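Local structure of phosphoserine phosphatase (6HYY) at residues A10-F15 with F165-I170; I65-E70 with G137-F142. The protein hydrolyses L-3-phosphoserine to serine and phosphate as a magnesium-dependent phosphatase of the haloacid dehalogenase-like family. All coordinates share one frame; numbering follows the deposited sequence.

Interaction 1: residues A10-F15 with F165-I170; sequences ADAVCF and FHFKKI
Phe167 opens the contact by laying one ring face over the methyl of Ala12: CB of Ala12 stands 3.6 Å from the ring centroid, only 6° off the normal, a CH-pi contact almost exactly over the centre. The opposite face carries CB of Phe165 toward its rim, and OD2 of Asp11 lies at the ring edge, in its plane. With CG anti to the carbonyl carbon (chi1 -67°), the Phe167 ring comes to lie over the Ala12 methyl. Lys168 follows with its backbone, its N giving a hydrogen bond of 2.9 Å to OD2 of Asp11 on the syn side of the carboxylate, tilted slightly out of the carboxylate plane. Its side chain crosses that of Asp11 at about a right angle, while its amine leads away. At Lys169 the N bonds OD1 of Asp11 at 2.9 Å from above the carboxylate plane, so one carboxylate takes two successive amides of the turn. The Lys169 O returns the grip, accepting Asp11 N at 3.0 Å and, more weakly, Ala12 N at 3.3 Å. An asparagine at Asp11 would probably keep only one of the two amide bonds, since its NH2 cannot accept the other. Here the chain passes from helix 153-165 into strand 170-174, which runs parallel to strand 12-16 within the Rossmann-like core sheet of the haloacid dehalogenase fold; strand 12-16 ends at Asp16, a ligand of the magnesium ion. Ile170 pairs with Ala12 as a parallel bridge and brings its CA to 3.3 Å from Ala12 O in a CA-H...O contact. Its two branches divide the neighbours: CG1 faces the Ala12 methyl, and CG2 meets SG of Cys14 at 3.9 Å, on the sheet face packed by Leu161 and Ile158 of helix 153-165.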
ATOM      1  N   ALA A  10      -2.730 -19.020  -3.956  1.00 26.79           N
ATOM      2  CA  ALA A  10      -1.793 -17.973  -4.344  1.00 25.17           C
ATOM      3  C   ALA A  10      -0.372 -18.342  -3.945  1.00 23.09           C
ATOM      4  O   ALA A  10      -0.141 -18.866  -2.853  1.00 29.63           O
ATOM      5  CB  ALA A  10      -2.173 -16.652  -3.685  1.00 25.98           C
ATOM      6  N   ASP A  11       0.596 -18.046  -4.813  1.00 21.26           N
ATOM      7  CA  ASP A  11       1.977 -18.119  -4.350  1.00 23.63           C
ATOM      8  C   ASP A  11       2.587 -16.750  -4.079  1.00 21.18           C
ATOM      9  O   ASP A  11       3.690 -16.687  -3.532  1.00 20.52           O
ATOM     10  CB  ASP A  11       2.869 -18.935  -5.302  1.00 30.69           C
ATOM     11  CG  ASP A  11       2.918 -18.396  -6.700  1.00 29.14           C
ATOM     12  OD1 ASP A  11       2.121 -17.516  -7.068  1.00 30.32           O
ATOM     13  OD2 ASP A  11       3.792 -18.890  -7.466  1.00 34.20           O
ATOM     14  N   ALA A  12       1.877 -15.660  -4.382  1.00 18.14           N
ATOM     15  CA  ALA A  12       2.321 -14.335  -3.981  1.00 17.77           C
ATOM     16  C   ALA A  12       1.088 -13.494  -3.681  1.00 17.68           C
ATOM     17  O   ALA A  12       0.069 -13.602  -4.366  1.00 18.67           O
ATOM     18  CB  ALA A  12       3.203 -13.660  -5.042  1.00 19.04           C
ATOM     19  N   VAL A  13       1.170 -12.673  -2.631  1.00 16.64           N
ATOM     20  CA  VAL A  13       0.092 -11.756  -2.286  1.00 17.72           C
ATOM     21  C   VAL A  13       0.694 -10.372  -2.151  1.00 18.47           C
ATOM     22  O   VAL A  13       1.677 -10.187  -1.427  1.00 18.41           O
ATOM     23  CB  VAL A  13      -0.607 -12.168  -0.980  1.00 16.74           C
ATOM     24  CG1 VAL A  13      -1.593 -11.063  -0.542  1.00 18.75           C
ATOM     25  CG2 VAL A  13      -1.314 -13.497  -1.126  1.00 19.40           C
ATOM     26  N   CYS A  14       0.130  -9.409  -2.867  1.00 17.49           N
ATOM     27  CA  CYS A  14       0.566  -8.021  -2.795  1.00 18.66           C
ATOM     28  C   CYS A  14      -0.495  -7.232  -2.052  1.00 18.17           C
ATOM     29  O   CYS A  14      -1.674  -7.305  -2.401  1.00 20.00           O
ATOM     30  CB  CYS A  14       0.769  -7.396  -4.172  1.00 17.21           C
ATOM     31  SG  CYS A  14       1.972  -8.278  -5.187  1.00 21.34           S
ATOM     32  N   PHE A  15      -0.077  -6.505  -1.023  1.00 16.47           N
ATOM     33  CA  PHE A  15      -0.974  -5.668  -0.245  1.00 18.62           C
ATOM     34  C   PHE A  15      -0.727  -4.206  -0.567  1.00 18.18           C
ATOM     35  O   PHE A  15       0.420  -3.745  -0.533  1.00 18.76           O
ATOM     36  CB  PHE A  15      -0.744  -5.848   1.250  1.00 16.66           C
ATOM     37  CG  PHE A  15      -1.207  -7.150   1.818  1.00 17.60           C
ATOM     38  CD1 PHE A  15      -2.509  -7.314   2.282  1.00 17.83           C
ATOM     39  CD2 PHE A  15      -0.322  -8.217   1.923  1.00 18.06           C
ATOM     40  CE1 PHE A  15      -2.929  -8.511   2.824  1.00 19.72           C
ATOM     41  CE2 PHE A  15      -0.730  -9.426   2.491  1.00 19.26           C
ATOM     42  CZ  PHE A  15      -2.043  -9.585   2.921  1.00 18.96           C
ATOM     43  N   PHE A 165      10.029 -13.286 -11.146  1.00 19.63           N
ATOM     44  CA  PHE A 165       9.903 -14.504 -10.348  1.00 18.62           C
ATOM     45  C   PHE A 165       8.976 -15.544 -10.955  1.00 18.31           C
ATOM     46  O   PHE A 165       8.924 -16.671 -10.449  1.00 23.68           O
ATOM     47  CB  PHE A 165       9.385 -14.163  -8.935  1.00 19.98           C
ATOM     48  CG  PHE A 165      10.283 -13.247  -8.166  1.00 21.19           C
ATOM     49  CD1 PHE A 165      11.473 -13.706  -7.635  1.00 21.92           C
ATOM     50  CD2 PHE A 165       9.913 -11.925  -7.944  1.00 21.05           C
ATOM     51  CE1 PHE A 165      12.309 -12.862  -6.909  1.00 25.51           C
ATOM     52  CE2 PHE A 165      10.744 -11.065  -7.217  1.00 21.30           C
ATOM     53  CZ  PHE A 165      11.937 -11.534  -6.697  1.00 26.59           C
ATOM     54  N   HIS A 166       8.215 -15.180 -11.986  1.00 22.32           N
ATOM     55  CA  HIS A 166       7.304 -16.087 -12.688  1.00 23.98           C
ATOM     56  C   HIS A 166       6.268 -16.703 -11.745  1.00 24.10           C
ATOM     57  O   HIS A 166       5.984 -17.893 -11.800  1.00 26.51           O
ATOM     58  CB  HIS A 166       8.068 -17.204 -13.422  1.00 27.14           C
ATOM     59  CG  HIS A 166       8.934 -16.745 -14.556  1.00 30.00           C
ATOM     60  ND1 HIS A 166       8.976 -15.446 -15.009  1.00 30.89           N
ATOM     61  CD2 HIS A 166       9.787 -17.443 -15.346  1.00 30.56           C
ATOM     62  CE1 HIS A 166       9.817 -15.355 -16.024  1.00 29.12           C
ATOM     63  NE2 HIS A 166      10.323 -16.555 -16.248  1.00 35.05           N
ATOM     64  N   PHE A 167       5.699 -15.905 -10.837  1.00 20.97           N
ATOM     65  CA  PHE A 167       4.708 -16.472  -9.932  1.00 22.23           C
ATOM     66  C   PHE A 167       3.514 -17.044 -10.699  1.00 24.17           C
ATOM     67  O   PHE A 167       3.059 -16.455 -11.680  1.00 29.59           O
ATOM     68  CB  PHE A 167       4.198 -15.404  -8.958  1.00 22.19           C
ATOM     69  CG  PHE A 167       5.222 -14.913  -7.965  1.00 19.83           C
ATOM     70  CD1 PHE A 167       5.773 -15.758  -7.020  1.00 19.74           C
ATOM     71  CD2 PHE A 167       5.582 -13.563  -7.952  1.00 19.25           C
ATOM     72  CE1 PHE A 167       6.696 -15.279  -6.083  1.00 20.54           C
ATOM     73  CE2 PHE A 167       6.508 -13.085  -7.030  1.00 19.74           C
ATOM     74  CZ  PHE A 167       7.068 -13.954  -6.102  1.00 19.02           C
ATOM     75  N   LYS A 168       2.972 -18.168 -10.194  1.00 27.19           N
ATOM     76  CA  LYS A 168       1.796 -18.796 -10.805  1.00 30.93           C
ATOM     77  C   LYS A 168       0.518 -18.011 -10.555  1.00 30.25           C
ATOM     78  O   LYS A 168      -0.325 -17.887 -11.449  1.00 32.44           O
ATOM     79  CB  LYS A 168       1.619 -20.231 -10.313  1.00 34.52           C
ATOM     80  CG  LYS A 168       2.908 -20.934 -10.259  1.00 41.86           C
ATOM     81  CD  LYS A 168       3.112 -21.323 -11.701  1.00 38.68           C
ATOM     82  CE  LYS A 168       4.395 -22.067 -11.822  1.00 43.63           C
ATOM     83  NZ  LYS A 168       4.281 -23.294 -11.096  1.00 34.39           N
ATOM     84  N   LYS A 169       0.354 -17.472  -9.355  1.00 24.82           N
ATOM     85  CA  LYS A 169      -0.932 -16.902  -8.981  1.00 22.73           C
ATOM     86  C   LYS A 169      -0.663 -15.779  -7.984  1.00 21.04           C
ATOM     87  O   LYS A 169      -0.388 -16.049  -6.812  1.00 25.35           O
ATOM     88  CB  LYS A 169      -1.848 -17.962  -8.392  1.00 23.55           C
ATOM     89  CG  LYS A 169      -3.231 -17.424  -8.036  1.00 29.28           C
ATOM     90  CD  LYS A 169      -4.289 -18.503  -8.162  1.00 40.00           C
ATOM     91  CE  LYS A 169      -5.661 -17.907  -8.435  1.00 43.80           C
ATOM     92  NZ  LYS A 169      -6.710 -18.977  -8.466  1.00 51.00           N
ATOM     93  N   ILE A 170      -0.746 -14.538  -8.458  1.00 21.52           N
ATOM     94  CA  ILE A 170      -0.554 -13.346  -7.634  1.00 19.68           C
ATOM     95  C   ILE A 170      -1.915 -12.734  -7.323  1.00 21.83           C
ATOM     96  O   ILE A 170      -2.699 -12.434  -8.231  1.00 22.09           O
ATOM     97  CB  ILE A 170       0.340 -12.314  -8.338  1.00 22.62           C
ATOM     98  CG1 ILE A 170       1.674 -12.910  -8.728  1.00 25.85           C
ATOM     99  CG2 ILE A 170       0.595 -11.106  -7.435  1.00 23.04           C
ATOM    100  CD1 ILE A 170       2.503 -11.933  -9.555  1.00 26.90           C
TER

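Interaction 2: residues I65-E70 with G137-F142; sequences IQPSRE and GEYAGF
Tyr139 leans on Gln66 and Pro67 where the turn between helices 54-65 and 69-78 meets the start of strand 139-142, an outermost strand of the mixed sheet in this haloacid dehalogenase-like protein, antiparallel to strand 126-133. Two hydrogen-bonded links join the backbones. Arg69 N, in the first turn of helix 69-78, donates to Gly137 O over 2.9 Å. Ser68, the N-cap residue of that helix, adds a CA-H...O contact of 3.3 Å from its CA to the same Gly137 O. The second link is a water that donates to Gln66 O and accepts from Tyr139 N at 3.0 Å, bridging the chains where they do not bond directly. Gly137 has a positive phi that would jam a side chain against the preceding carbonyl.

Apolar packing centres on the Tyr139 ring. CG lies anti to the backbone N (chi1 169°), which carries the ring to the proline; CD of Pro67 approaches CD1 of Tyr139 to 3.6 Å. The Gln66 side chain crosses the tyrosine at about a right angle, its amide plane turned 69° from the ring plane. On one ring face, toward the rim, sits Gly141 N, and Leu62 of helix 54-65 and Leu131 of strand 126-133 also touch Tyr139. Pro67 O is buried by the contact without a hydrogen-bonding partner; CB of Tyr139 rests against it at 3.2 Å.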
ATOM      1  N   ILE A  65       3.880  20.098   1.528  1.00 32.71           N
ATOM      2  CA  ILE A  65       4.423  19.491   2.738  1.00 31.79           C
ATOM      3  C   ILE A  65       5.879  19.894   2.945  1.00 32.59           C
ATOM      4  O   ILE A  65       6.278  20.258   4.057  1.00 34.70           O
ATOM      5  CB  ILE A  65       4.265  17.960   2.678  1.00 31.73           C
ATOM      6  CG1 ILE A  65       2.783  17.576   2.631  1.00 32.81           C
ATOM      7  CG2 ILE A  65       4.961  17.299   3.847  1.00 31.66           C
ATOM      8  CD1 ILE A  65       2.533  16.132   2.184  1.00 30.98           C
ATOM      9  N   GLN A  66       6.692  19.797   1.895  1.00 34.06           N
ATOM     10  CA  GLN A  66       8.130  20.034   1.971  1.00 32.78           C
ATOM     11  C   GLN A  66       8.768  19.277   3.137  1.00 35.07           C
ATOM     12  O   GLN A  66       9.405  19.886   4.009  1.00 35.22           O
ATOM     13  CB  GLN A  66       8.426  21.524   2.074  1.00 38.83           C
ATOM     14  CG  GLN A  66       7.788  22.353   0.984  1.00 43.01           C
ATOM     15  CD  GLN A  66       8.785  22.811  -0.055  1.00 49.93           C
ATOM     16  OE1 GLN A  66       9.875  23.281   0.279  1.00 53.77           O
ATOM     17  NE2 GLN A  66       8.415  22.688  -1.323  1.00 48.33           N
ATOM     18  N   PRO A  67       8.629  17.956   3.186  1.00 31.83           N
ATOM     19  CA  PRO A  67       9.040  17.217   4.383  1.00 33.11           C
ATOM     20  C   PRO A  67      10.554  17.134   4.494  1.00 36.30           C
ATOM     21  O   PRO A  67      11.243  16.725   3.556  1.00 33.88           O
ATOM     22  CB  PRO A  67       8.421  15.832   4.170  1.00 33.25           C
ATOM     23  CG  PRO A  67       8.409  15.683   2.685  1.00 29.73           C
ATOM     24  CD  PRO A  67       8.128  17.055   2.129  1.00 30.48           C
ATOM     25  N   SER A  68      11.067  17.509   5.656  1.00 35.40           N
ATOM     26  CA  SER A  68      12.484  17.331   5.899  1.00 35.63           C
ATOM     27  C   SER A  68      12.756  15.901   6.350  1.00 33.24           C
ATOM     28  O   SER A  68      11.857  15.179   6.789  1.00 32.44           O
ATOM     29  CB  SER A  68      12.979  18.331   6.949  1.00 32.52           C
ATOM     30  OG  SER A  68      12.636  17.909   8.255  1.00 35.21           O
ATOM     31  N   ARG A  69      14.016  15.484   6.226  1.00 31.60           N
ATOM     32  CA  ARG A  69      14.369  14.144   6.674  1.00 32.82           C
ATOM     33  C   ARG A  69      14.082  13.974   8.161  1.00 33.27           C
ATOM     34  O   ARG A  69      13.589  12.924   8.590  1.00 33.96           O
ATOM     35  CB  ARG A  69      15.835  13.834   6.366  1.00 33.77           C
ATOM     36  CG  ARG A  69      16.194  12.389   6.676  1.00 35.91           C
ATOM     37  CD  ARG A  69      17.617  12.021   6.289  1.00 39.91           C
ATOM     38  NE  ARG A  69      17.849  10.600   6.537  1.00 39.75           N
ATOM     39  CZ  ARG A  69      18.180  10.091   7.720  1.00 47.91           C
ATOM     40  NH1 ARG A  69      18.334  10.889   8.769  1.00 52.19           N
ATOM     41  NH2 ARG A  69      18.357   8.783   7.856  1.00 45.84           N
ATOM     42  N   GLU A  70      14.366  15.009   8.960  1.00 33.44           N
ATOM     43  CA  GLU A  70      14.066  14.954  10.389  1.00 35.21           C
ATOM     44  C   GLU A  70      12.569  14.823  10.650  1.00 32.90           C
ATOM     45  O   GLU A  70      12.165  14.139  11.593  1.00 34.73           O
ATOM     46  CB  GLU A  70      14.626  16.198  11.087  1.00 37.63           C
ATOM     47  CG  GLU A  70      14.184  16.375  12.531  1.00 51.42           C
ATOM     48  CD  GLU A  70      15.153  17.222  13.343  1.00 57.32           C
ATOM     49  OE1 GLU A  70      16.066  17.834  12.745  1.00 60.63           O
ATOM     50  OE2 GLU A  70      15.004  17.268  14.583  1.00 62.82           O
ATOM     51  N   GLY A 137      19.069  17.950   4.862  1.00 34.92           N
ATOM     52  CA  GLY A 137      17.802  17.323   5.174  1.00 33.38           C
ATOM     53  C   GLY A 137      16.590  17.926   4.496  1.00 33.41           C
ATOM     54  O   GLY A 137      15.503  17.341   4.595  1.00 35.79           O
ATOM     55  N   GLU A 138      16.734  19.067   3.822  1.00 33.19           N
ATOM     56  CA  GLU A 138      15.597  19.728   3.194  1.00 33.35           C
ATOM     57  C   GLU A 138      15.021  18.882   2.062  1.00 32.95           C
ATOM     58  O   GLU A 138      15.739  18.186   1.343  1.00 30.11           O
ATOM     59  CB  GLU A 138      15.999  21.093   2.632  1.00 39.80           C
ATOM     60  CG  GLU A 138      16.420  22.132   3.664  1.00 42.16           C
ATOM     61  CD  GLU A 138      16.678  23.495   3.021  1.00 51.52           C
ATOM     62  OE1 GLU A 138      16.772  24.500   3.757  1.00 62.16           O
ATOM     63  OE2 GLU A 138      16.773  23.558   1.772  1.00 51.50           O
ATOM     64  N   TYR A 139      13.704  18.974   1.898  1.00 32.88           N
ATOM     65  CA  TYR A 139      13.017  18.228   0.848  1.00 33.39           C
ATOM     66  C   TYR A 139      13.569  18.590  -0.526  1.00 32.48           C
ATOM     67  O   TYR A 139      13.670  19.768  -0.885  1.00 32.41           O
ATOM     68  CB  TYR A 139      11.514  18.511   0.910  1.00 30.15           C
ATOM     69  CG  TYR A 139      10.742  18.006  -0.284  1.00 31.58           C
ATOM     70  CD1 TYR A 139      10.574  16.645  -0.494  1.00 32.08           C
ATOM     71  CD2 TYR A 139      10.169  18.888  -1.193  1.00 31.34           C
ATOM     72  CE1 TYR A 139       9.871  16.174  -1.582  1.00 30.87           C
ATOM     73  CE2 TYR A 139       9.463  18.424  -2.291  1.00 35.58           C
ATOM     74  CZ  TYR A 139       9.315  17.062  -2.474  1.00 31.07           C
ATOM     75  OH  TYR A 139       8.621  16.595  -3.568  1.00 36.01           O
ATOM     76  N   ALA A 140      13.931  17.567  -1.304  1.00 28.02           N
ATOM     77  CA  ALA A 140      14.549  17.767  -2.607  1.00 30.89           C
ATOM     78  C   ALA A 140      13.789  17.103  -3.750  1.00 32.82           C
ATOM     79  O   ALA A 140      14.308  17.058  -4.869  1.00 33.95           O
ATOM     80  CB  ALA A 140      15.990  17.250  -2.587  1.00 30.67           C
ATOM     81  N   GLY A 141      12.586  16.574  -3.512  1.00 29.83           N
ATOM     82  CA  GLY A 141      11.845  15.936  -4.590  1.00 28.84           C
ATOM     83  C   GLY A 141      11.583  14.458  -4.346  1.00 25.79           C
ATOM     84  O   GLY A 141      11.640  14.002  -3.204  1.00 29.91           O
ATOM     85  N   PHE A 142      11.309  13.700  -5.412  1.00 29.87           N
ATOM     86  CA  PHE A 142      11.104  12.265  -5.262  1.00 30.20           C
ATOM     87  C   PHE A 142      11.545  11.557  -6.539  1.00 31.20           C
ATOM     88  O   PHE A 142      11.687  12.178  -7.599  1.00 32.25           O
ATOM     89  CB  PHE A 142       9.639  11.938  -4.908  1.00 29.86           C
ATOM     90  CG  PHE A 142       8.655  12.314  -5.967  1.00 29.30           C
ATOM     91  CD1 PHE A 142       8.101  13.587  -6.003  1.00 30.18           C
ATOM     92  CD2 PHE A 142       8.280  11.400  -6.944  1.00 33.53           C
ATOM     93  CE1 PHE A 142       7.203  13.937  -6.986  1.00 34.63           C
ATOM     94  CE2 PHE A 142       7.371  11.746  -7.926  1.00 31.77           C
ATOM     95  CZ  PHE A 142       6.836  13.014  -7.955  1.00 33.47           C
TER
HETATM   96  O   HOH W   1      12.127  20.671   3.846  1.00 34.24           O

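Both contacts reach the same mixed sheet, but at different depths: interaction 1, partly buried, sits beside its middle, where strand 12-16 and strand 170-174 run as neighbours, whereas interaction 2, a surface contact, attaches an outermost strand, 139-142, to an inter-helix turn. Their centres are about 34 Å apart, on opposite sides of the chain's centre, and they do not touch. The chemistry follows the place. At 10-15 with 165-170, an aspartate carboxylate and buried apolar side chains reinforce a parallel strand bridge; at 65-70 with 137-142, one direct backbone bond, a water bridge and a tyrosine packed on a proline join elements that form no strand ladder.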